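Local coordinates for DNA damage response protein Rtt109, putative (Neosartorya fumigata, PDB 5ZB9) that probably transfers the acetyl group of acetyl-CoA to histone lysines, histone H3 among them, in the DNA damage response, at residues S69-Y81 with F90-L102. Numbering follows the deposited sequence.
Sequences SEVIIFGIEVLVY and FVSKADSTGYLHL
Strands 71-81 and 90-96 pair as the two arms of an antiparallel beta hairpin, with Gly75-Asp95 and Leu79-Phe90 as hydrogen-bonded pairs; between them a classic beta bulge sets Ser92 and Lys93 both opposite Glu77. Glu77 O receives Ser92 N at 3.0 Å and, weakly, Lys93 N at 3.4 Å. The bulge also gathers side chains round the Glu77 carboxylate. Glu77 extends beside Lys93 in the same direction, its CG turned opposite the backbone N (chi1 -177°), which carries the carboxylate out to the ammonium. Its OE2 takes a 2.7 Å hydrogen bond from Ser92 OG on the anti side, 23° out of the carboxylate plane, and a weak hydrogen bond, part of a salt bridge, from Lys93 NZ at 3.2 Å. OE1 is bound by Tyr424 OH, and the Lys93 ammonium also makes a cation-pi contact with Tyr146. On the same face as Glu77, Leu79 brings CD1 to the edge of the Phe90 ring. The other face carries Phe74, Ile76 and Val78, which pack against helix 111-127; Ile76 CG1 touches both Val91 CG1 and Ala94 CB, while Phe74 CD1 approaches Asp95 O at 3.1 Å. Past the strand end, Thr97 OG1 reaches Ile72 O at 2.5 Å, in the carbonyl plane and on a lone pair. A water donates to Ile73 O and accepts from Gly98 N, tying the turn to the strand, and Ile73 CD1 meets Leu100 CD1 at 3.6 Å. Ala94 and Ser96, on the helix-facing side, belong to the CoA site of this acetyltransferase; no CoA is bound in this model. The buried Glu77 carboxylate thus has both oxygens engaged, and the nearby lysine probably helps to keep it ionised.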
ATOM      1  N   SER A  69      30.296  -2.978  -7.294  1.00 59.28           N
ATOM      2  CA  SER A  69      29.830  -2.487  -6.001  1.00 55.43           C
ATOM      3  C   SER A  69      28.460  -1.811  -6.073  1.00 48.04           C
ATOM      4  O   SER A  69      28.313  -0.726  -6.637  1.00 46.33           O
ATOM      5  CB  SER A  69      30.857  -1.514  -5.416  1.00 51.48           C
ATOM      6  OG  SER A  69      31.069  -0.411  -6.287  1.00 67.55           O
ATOM      7  N   GLU A  70      27.460  -2.475  -5.508  1.00 36.49           N
ATOM      8  CA  GLU A  70      26.150  -1.877  -5.314  1.00 38.60           C
ATOM      9  C   GLU A  70      25.840  -1.807  -3.828  1.00 37.90           C
ATOM     10  O   GLU A  70      26.270  -2.672  -3.063  1.00 35.24           O
ATOM     11  CB  GLU A  70      25.060  -2.685  -6.023  1.00 35.44           C
ATOM     12  CG  GLU A  70      25.054  -2.587  -7.533  1.00 32.80           C
ATOM     13  CD  GLU A  70      23.926  -3.399  -8.150  1.00 45.72           C
ATOM     14  OE1 GLU A  70      22.848  -3.498  -7.519  1.00 44.25           O
ATOM     15  OE2 GLU A  70      24.122  -3.953  -9.258  1.00 47.23           O
ATOM     16  N   VAL A  71      25.096  -0.789  -3.406  1.00 34.93           N
ATOM     17  CA  VAL A  71      24.479  -0.859  -2.085  1.00 27.18           C
ATOM     18  C   VAL A  71      22.995  -0.504  -2.164  1.00 28.96           C
ATOM     19  O   VAL A  71      22.601   0.517  -2.736  1.00 29.18           O
ATOM     20  CB  VAL A  71      25.201   0.044  -1.050  1.00 28.12           C
ATOM     21  CG1 VAL A  71      25.132   1.516  -1.428  1.00 26.82           C
ATOM     22  CG2 VAL A  71      24.633  -0.195   0.336  1.00 24.89           C
ATOM     23  N   ILE A  72      22.169  -1.379  -1.606  1.00 24.17           N
ATOM     24  CA  ILE A  72      20.736  -1.145  -1.539  1.00 27.16           C
ATOM     25  C   ILE A  72      20.428   0.091  -0.699  1.00 27.55           C
ATOM     26  O   ILE A  72      20.934   0.235   0.409  1.00 27.36           O
ATOM     27  CB  ILE A  72      20.006  -2.366  -0.952  1.00 27.41           C
ATOM     28  CG1 ILE A  72      19.994  -3.511  -1.962  1.00 23.40           C
ATOM     29  CG2 ILE A  72      18.588  -2.005  -0.551  1.00 28.56           C
ATOM     30  CD1 ILE A  72      19.438  -4.792  -1.396  1.00 25.96           C
ATOM     31  N   ILE A  73      19.598   0.983  -1.225  1.00 27.60           N
ATOM     32  CA  ILE A  73      19.221   2.175  -0.478  1.00 29.16           C
ATOM     33  C   ILE A  73      17.756   2.175  -0.046  1.00 30.07           C
ATOM     34  O   ILE A  73      17.365   2.938   0.835  1.00 32.03           O
ATOM     35  CB  ILE A  73      19.477   3.452  -1.289  1.00 28.16           C
ATOM     36  CG1 ILE A  73      18.640   3.439  -2.568  1.00 27.91           C
ATOM     37  CG2 ILE A  73      20.955   3.593  -1.591  1.00 33.78           C
ATOM     38  CD1 ILE A  73      18.466   4.797  -3.190  1.00 26.84           C
ATOM     39  N   PHE A  74      16.945   1.318  -0.654  1.00 26.89           N
ATOM     40  CA  PHE A  74      15.515   1.365  -0.408  1.00 23.13           C
ATOM     41  C   PHE A  74      14.847   0.062  -0.791  1.00 22.62           C
ATOM     42  O   PHE A  74      15.218  -0.566  -1.775  1.00 23.89           O
ATOM     43  CB  PHE A  74      14.885   2.525  -1.181  1.00 23.37           C
ATOM     44  CG  PHE A  74      13.446   2.781  -0.832  1.00 24.57           C
ATOM     45  CD1 PHE A  74      13.096   3.254   0.429  1.00 29.68           C
ATOM     46  CD2 PHE A  74      12.442   2.573  -1.767  1.00 21.68           C
ATOM     47  CE1 PHE A  74      11.764   3.501   0.759  1.00 25.69           C
ATOM     48  CE2 PHE A  74      11.113   2.822  -1.449  1.00 21.44           C
ATOM     49  CZ  PHE A  74      10.773   3.286  -0.183  1.00 20.34           C
ATOM     50  N   GLY A  75      13.862  -0.344  -0.004  1.00 22.26           N
ATOM     51  CA  GLY A  75      13.091  -1.530  -0.313  1.00 23.20           C
ATOM     52  C   GLY A  75      11.617  -1.285  -0.057  1.00 28.32           C
ATOM     53  O   GLY A  75      11.240  -0.730   0.980  1.00 27.79           O
ATOM     54  N   ILE A  76      10.772  -1.683  -1.000  1.00 21.45           N
ATOM     55  CA  ILE A  76       9.341  -1.520  -0.800  1.00 22.70           C
ATOM     56  C   ILE A  76       8.588  -2.753  -1.273  1.00 24.65           C
ATOM     57  O   ILE A  76       8.770  -3.214  -2.407  1.00 23.63           O
ATOM     58  CB  ILE A  76       8.811  -0.243  -1.509  1.00 22.07           C
ATOM     59  CG1 ILE A  76       7.301  -0.139  -1.369  1.00 15.78           C
ATOM     60  CG2 ILE A  76       9.236  -0.188  -2.980  1.00 19.80           C
ATOM     61  CD1 ILE A  76       6.765   1.194  -1.810  1.00 17.50           C
ATOM     62  N   GLU A  77       7.774  -3.314  -0.378  1.00 22.94           N
ATOM     63  CA  GLU A  77       6.931  -4.444  -0.735  1.00 22.24           C
ATOM     64  C   GLU A  77       5.495  -3.986  -0.893  1.00 22.23           C
ATOM     65  O   GLU A  77       4.974  -3.242  -0.066  1.00 22.96           O
ATOM     66  CB  GLU A  77       7.006  -5.562   0.304  1.00 22.81           C
ATOM     67  CG  GLU A  77       6.188  -6.794  -0.094  1.00 25.90           C
ATOM     68  CD  GLU A  77       6.270  -7.932   0.918  1.00 39.82           C
ATOM     69  OE1 GLU A  77       6.707  -9.041   0.536  1.00 37.89           O
ATOM     70  OE2 GLU A  77       5.883  -7.726   2.089  1.00 39.96           O
ATOM     71  N   VAL A  78       4.860  -4.434  -1.968  1.00 24.32           N
ATOM     72  CA  VAL A  78       3.473  -4.095  -2.230  1.00 23.00           C
ATOM     73  C   VAL A  78       2.672  -5.348  -2.544  1.00 26.32           C
ATOM     74  O   VAL A  78       3.071  -6.131  -3.398  1.00 26.45           O
ATOM     75  CB  VAL A  78       3.345  -3.130  -3.402  1.00 24.31           C
ATOM     76  CG1 VAL A  78       1.903  -2.734  -3.580  1.00 21.19           C
ATOM     77  CG2 VAL A  78       4.233  -1.904  -3.192  1.00 22.83           C
ATOM     78  N   LEU A  79       1.551  -5.536  -1.850  1.00 22.22           N
ATOM     79  CA  LEU A  79       0.676  -6.671  -2.107  1.00 20.14           C
ATOM     80  C   LEU A  79      -0.526  -6.242  -2.936  1.00 25.41           C
ATOM     81  O   LEU A  79      -1.224  -5.284  -2.582  1.00 27.11           O
ATOM     82  CB  LEU A  79       0.209  -7.296  -0.795  1.00 23.58           C
ATOM     83  CG  LEU A  79       1.274  -7.508   0.284  1.00 31.29           C
ATOM     84  CD1 LEU A  79       0.620  -8.019   1.566  1.00 28.18           C
ATOM     85  CD2 LEU A  79       2.363  -8.459  -0.192  1.00 28.82           C
ATOM     86  N   VAL A  80      -0.768  -6.940  -4.042  1.00 23.91           N
ATOM     87  CA  VAL A  80      -1.934  -6.656  -4.871  1.00 25.70           C
ATOM     88  C   VAL A  80      -2.978  -7.740  -4.669  1.00 25.99           C
ATOM     89  O   VAL A  80      -2.736  -8.904  -4.973  1.00 28.74           O
ATOM     90  CB  VAL A  80      -1.579  -6.562  -6.373  1.00 28.50           C
ATOM     91  CG1 VAL A  80      -2.800  -6.143  -7.183  1.00 25.62           C
ATOM     92  CG2 VAL A  80      -0.439  -5.585  -6.597  1.00 20.68           C
ATOM     93  N   TYR A  81      -4.130  -7.352  -4.132  1.00 27.29           N
ATOM     94  CA  TYR A  81      -5.257  -8.262  -3.948  1.00 26.11           C
ATOM     95  C   TYR A  81      -6.278  -8.068  -5.057  1.00 29.39           C
ATOM     96  O   TYR A  81      -6.479  -6.953  -5.535  1.00 30.01           O
ATOM     97  CB  TYR A  81      -5.937  -8.040  -2.597  1.00 22.97           C
ATOM     98  CG  TYR A  81      -5.051  -8.221  -1.385  1.00 30.35           C
ATOM     99  CD1 TYR A  81      -4.336  -7.152  -0.852  1.00 25.25           C
ATOM    100  CD2 TYR A  81      -4.948  -9.452  -0.756  1.00 28.91           C
ATOM    101  CE1 TYR A  81      -3.540  -7.316   0.260  1.00 25.01           C
ATOM    102  CE2 TYR A  81      -4.149  -9.623   0.358  1.00 24.74           C
ATOM    103  CZ  TYR A  81      -3.449  -8.556   0.860  1.00 26.96           C
ATOM    104  OH  TYR A  81      -2.657  -8.732   1.971  1.00 31.16           O
ATOM    105  N   PHE A  90      -1.793  -2.735  -1.703  1.00 19.96           N
ATOM    106  CA  PHE A  90      -1.445  -2.473  -0.313  1.00 19.58           C
ATOM    107  C   PHE A  90       0.055  -2.473  -0.087  1.00 19.55           C
ATOM    108  O   PHE A  90       0.744  -3.422  -0.465  1.00 20.34           O
ATOM    109  CB  PHE A  90      -2.097  -3.514   0.605  1.00 21.12           C
ATOM    110  CG  PHE A  90      -1.657  -3.415   2.036  1.00 17.07           C
ATOM    111  CD1 PHE A  90      -2.111  -2.384   2.843  1.00 17.06           C
ATOM    112  CD2 PHE A  90      -0.789  -4.351   2.574  1.00 16.96           C
ATOM    113  CE1 PHE A  90      -1.703  -2.288   4.171  1.00 17.60           C
ATOM    114  CE2 PHE A  90      -0.379  -4.261   3.898  1.00 18.55           C
ATOM    115  CZ  PHE A  90      -0.837  -3.227   4.697  1.00 18.26           C
ATOM    116  N   VAL A  91       0.556  -1.409   0.533  1.00 16.58           N
ATOM    117  CA  VAL A  91       1.972  -1.322   0.881  1.00 18.27           C
ATOM    118  C   VAL A  91       2.209  -2.059   2.195  1.00 22.63           C
ATOM    119  O   VAL A  91       1.642  -1.688   3.222  1.00 21.04           O
ATOM    120  CB  VAL A  91       2.439   0.138   1.020  1.00 20.05           C
ATOM    121  CG1 VAL A  91       3.943   0.197   1.259  1.00 17.87           C
ATOM    122  CG2 VAL A  91       2.036   0.945  -0.207  1.00 16.42           C
ATOM    123  N   SER A  92       3.027  -3.104   2.171  1.00 19.74           N
ATOM    124  CA  SER A  92       3.244  -3.889   3.375  1.00 23.46           C
ATOM    125  C   SER A  92       4.552  -3.526   4.054  1.00 27.44           C
ATOM    126  O   SER A  92       4.659  -3.602   5.274  1.00 34.85           O
ATOM    127  CB  SER A  92       3.216  -5.381   3.060  1.00 26.16           C
ATOM    128  OG  SER A  92       4.150  -5.701   2.047  1.00 34.34           O
ATOM    129  N   LYS A  93       5.539  -3.114   3.266  1.00 26.49           N
ATOM    130  CA  LYS A  93       6.872  -2.810   3.788  1.00 28.97           C
ATOM    131  C   LYS A  93       7.522  -1.676   3.011  1.00 26.94           C
ATOM    132  O   LYS A  93       7.373  -1.575   1.792  1.00 30.71           O
ATOM    133  CB  LYS A  93       7.782  -4.051   3.723  1.00 32.05           C
ATOM    134  CG  LYS A  93       7.374  -5.205   4.620  1.00 35.31           C
ATOM    135  CD  LYS A  93       8.046  -6.518   4.202  1.00 43.91           C
ATOM    136  CE  LYS A  93       7.462  -7.687   4.987  1.00 44.03           C
ATOM    137  NZ  LYS A  93       7.727  -9.005   4.351  1.00 58.82           N
ATOM    138  N   ALA A  94       8.263  -0.835   3.716  1.00 28.67           N
ATOM    139  CA  ALA A  94       9.037   0.219   3.077  1.00 22.48           C
ATOM    140  C   ALA A  94      10.101   0.698   4.041  1.00 31.01           C
ATOM    141  O   ALA A  94       9.787   1.256   5.087  1.00 33.08           O
ATOM    142  CB  ALA A  94       8.149   1.368   2.646  1.00 18.84           C
ATOM    143  N   ASP A  95      11.361   0.461   3.698  1.00 32.41           N
ATOM    144  CA  ASP A  95      12.459   0.875   4.555  1.00 29.78           C
ATOM    145  C   ASP A  95      13.614   1.385   3.721  1.00 26.46           C
ATOM    146  O   ASP A  95      13.719   1.071   2.537  1.00 27.55           O
ATOM    147  CB  ASP A  95      12.922  -0.284   5.442  1.00 33.64           C
ATOM    148  CG  ASP A  95      13.401   0.183   6.815  1.00 46.92           C
ATOM    149  OD1 ASP A  95      13.482   1.414   7.041  1.00 43.14           O
ATOM    150  OD2 ASP A  95      13.698  -0.686   7.667  1.00 51.65           O
ATOM    151  N   SER A  96      14.471   2.187   4.338  1.00 28.90           N
ATOM    152  CA  SER A  96      15.706   2.624   3.703  1.00 30.85           C
ATOM    153  C   SER A  96      16.862   2.031   4.480  1.00 33.63           C
ATOM    154  O   SER A  96      16.662   1.470   5.552  1.00 30.08           O
ATOM    155  CB  SER A  96      15.810   4.141   3.673  1.00 25.22           C
ATOM    156  OG  SER A  96      15.883   4.640   4.993  1.00 39.44           O
ATOM    157  N   THR A  97      18.068   2.148   3.944  1.00 37.25           N
ATOM    158  CA  THR A  97      19.230   1.586   4.618  1.00 34.30           C
ATOM    159  C   THR A  97      20.065   2.698   5.231  1.00 37.37           C
ATOM    160  O   THR A  97      20.765   2.492   6.215  1.00 42.30           O
ATOM    161  CB  THR A  97      20.090   0.758   3.661  1.00 29.03           C
ATOM    162  OG1 THR A  97      20.434   1.555   2.521  1.00 31.82           O
ATOM    163  CG2 THR A  97      19.334  -0.466   3.205  1.00 30.52           C
ATOM    164  N   GLY A  98      19.979   3.881   4.640  1.00 37.96           N
ATOM    165  CA  GLY A  98      20.712   5.025   5.133  1.00 38.20           C
ATOM    166  C   GLY A  98      21.970   5.293   4.338  1.00 43.49           C
ATOM    167  O   GLY A  98      22.768   6.149   4.715  1.00 47.27           O
ATOM    168  N   TYR A  99      22.147   4.573   3.230  1.00 44.91           N
ATOM    169  CA  TYR A  99      23.370   4.697   2.431  1.00 41.20           C
ATOM    170  C   TYR A  99      23.181   5.513   1.161  1.00 39.65           C
ATOM    171  O   TYR A  99      24.079   5.587   0.325  1.00 41.53           O
ATOM    172  CB  TYR A  99      23.920   3.306   2.102  1.00 30.00           C
ATOM    173  CG  TYR A  99      24.340   2.594   3.356  1.00 39.79           C
ATOM    174  CD1 TYR A  99      25.485   2.986   4.045  1.00 38.43           C
ATOM    175  CD2 TYR A  99      23.569   1.572   3.890  1.00 33.33           C
ATOM    176  CE1 TYR A  99      25.865   2.356   5.214  1.00 36.69           C
ATOM    177  CE2 TYR A  99      23.941   0.938   5.061  1.00 38.20           C
ATOM    178  CZ  TYR A  99      25.091   1.337   5.718  1.00 40.85           C
ATOM    179  OH  TYR A  99      25.463   0.709   6.883  1.00 42.12           O
ATOM    180  N   LEU A 100      22.021   6.148   1.034  1.00 40.25           N
ATOM    181  CA  LEU A 100      21.733   6.988  -0.119  1.00 43.65           C
ATOM    182  C   LEU A 100      22.743   8.126  -0.259  1.00 47.78           C
ATOM    183  O   LEU A 100      22.992   8.608  -1.368  1.00 48.25           O
ATOM    184  CB  LEU A 100      20.315   7.549  -0.022  1.00 47.45           C
ATOM    185  CG  LEU A 100      19.868   8.535  -1.102  1.00 41.48           C
ATOM    186  CD1 LEU A 100      20.022   7.923  -2.489  1.00 45.93           C
ATOM    187  CD2 LEU A 100      18.435   8.984  -0.853  1.00 40.53           C
ATOM    188  N   HIS A 101      23.332   8.544   0.860  1.00 47.04           N
ATOM    189  CA  HIS A 101      24.293   9.649   0.849  1.00 46.86           C
ATOM    190  C   HIS A 101      25.564   9.322   0.050  1.00 48.86           C
ATOM    191  O   HIS A 101      26.272  10.226  -0.394  1.00 48.84           O
ATOM    192  CB  HIS A 101      24.664  10.054   2.279  1.00 45.28           C
ATOM    193  CG  HIS A 101      25.439   9.014   3.025  1.00 44.02           C
ATOM    194  ND1 HIS A 101      24.834   7.985   3.712  1.00 46.43           N
ATOM    195  CD2 HIS A 101      26.771   8.855   3.206  1.00 51.85           C
ATOM    196  CE1 HIS A 101      25.761   7.226   4.270  1.00 45.67           C
ATOM    197  NE2 HIS A 101      26.944   7.735   3.983  1.00 47.75           N
ATOM    198  N   LEU A 102      25.838   8.035  -0.148  1.00 46.95           N
ATOM    199  CA  LEU A 102      26.992   7.610  -0.939  1.00 42.67           C
ATOM    200  C   LEU A 102      26.798   7.850  -2.431  1.00 52.25           C
ATOM    201  O   LEU A 102      27.660   7.504  -3.244  1.00 54.93           O
ATOM    202  CB  LEU A 102      27.286   6.132  -0.702  1.00 40.57           C
ATOM    203  CG  LEU A 102      27.571   5.751   0.746  1.00 47.87           C
ATOM    204  CD1 LEU A 102      27.773   4.248   0.854  1.00 40.53           C
ATOM    205  CD2 LEU A 102      28.783   6.511   1.255  1.00 37.99           C
TER
HETATM  206  O   HOH W   1      19.149   4.856   2.077  1.00 35.70           O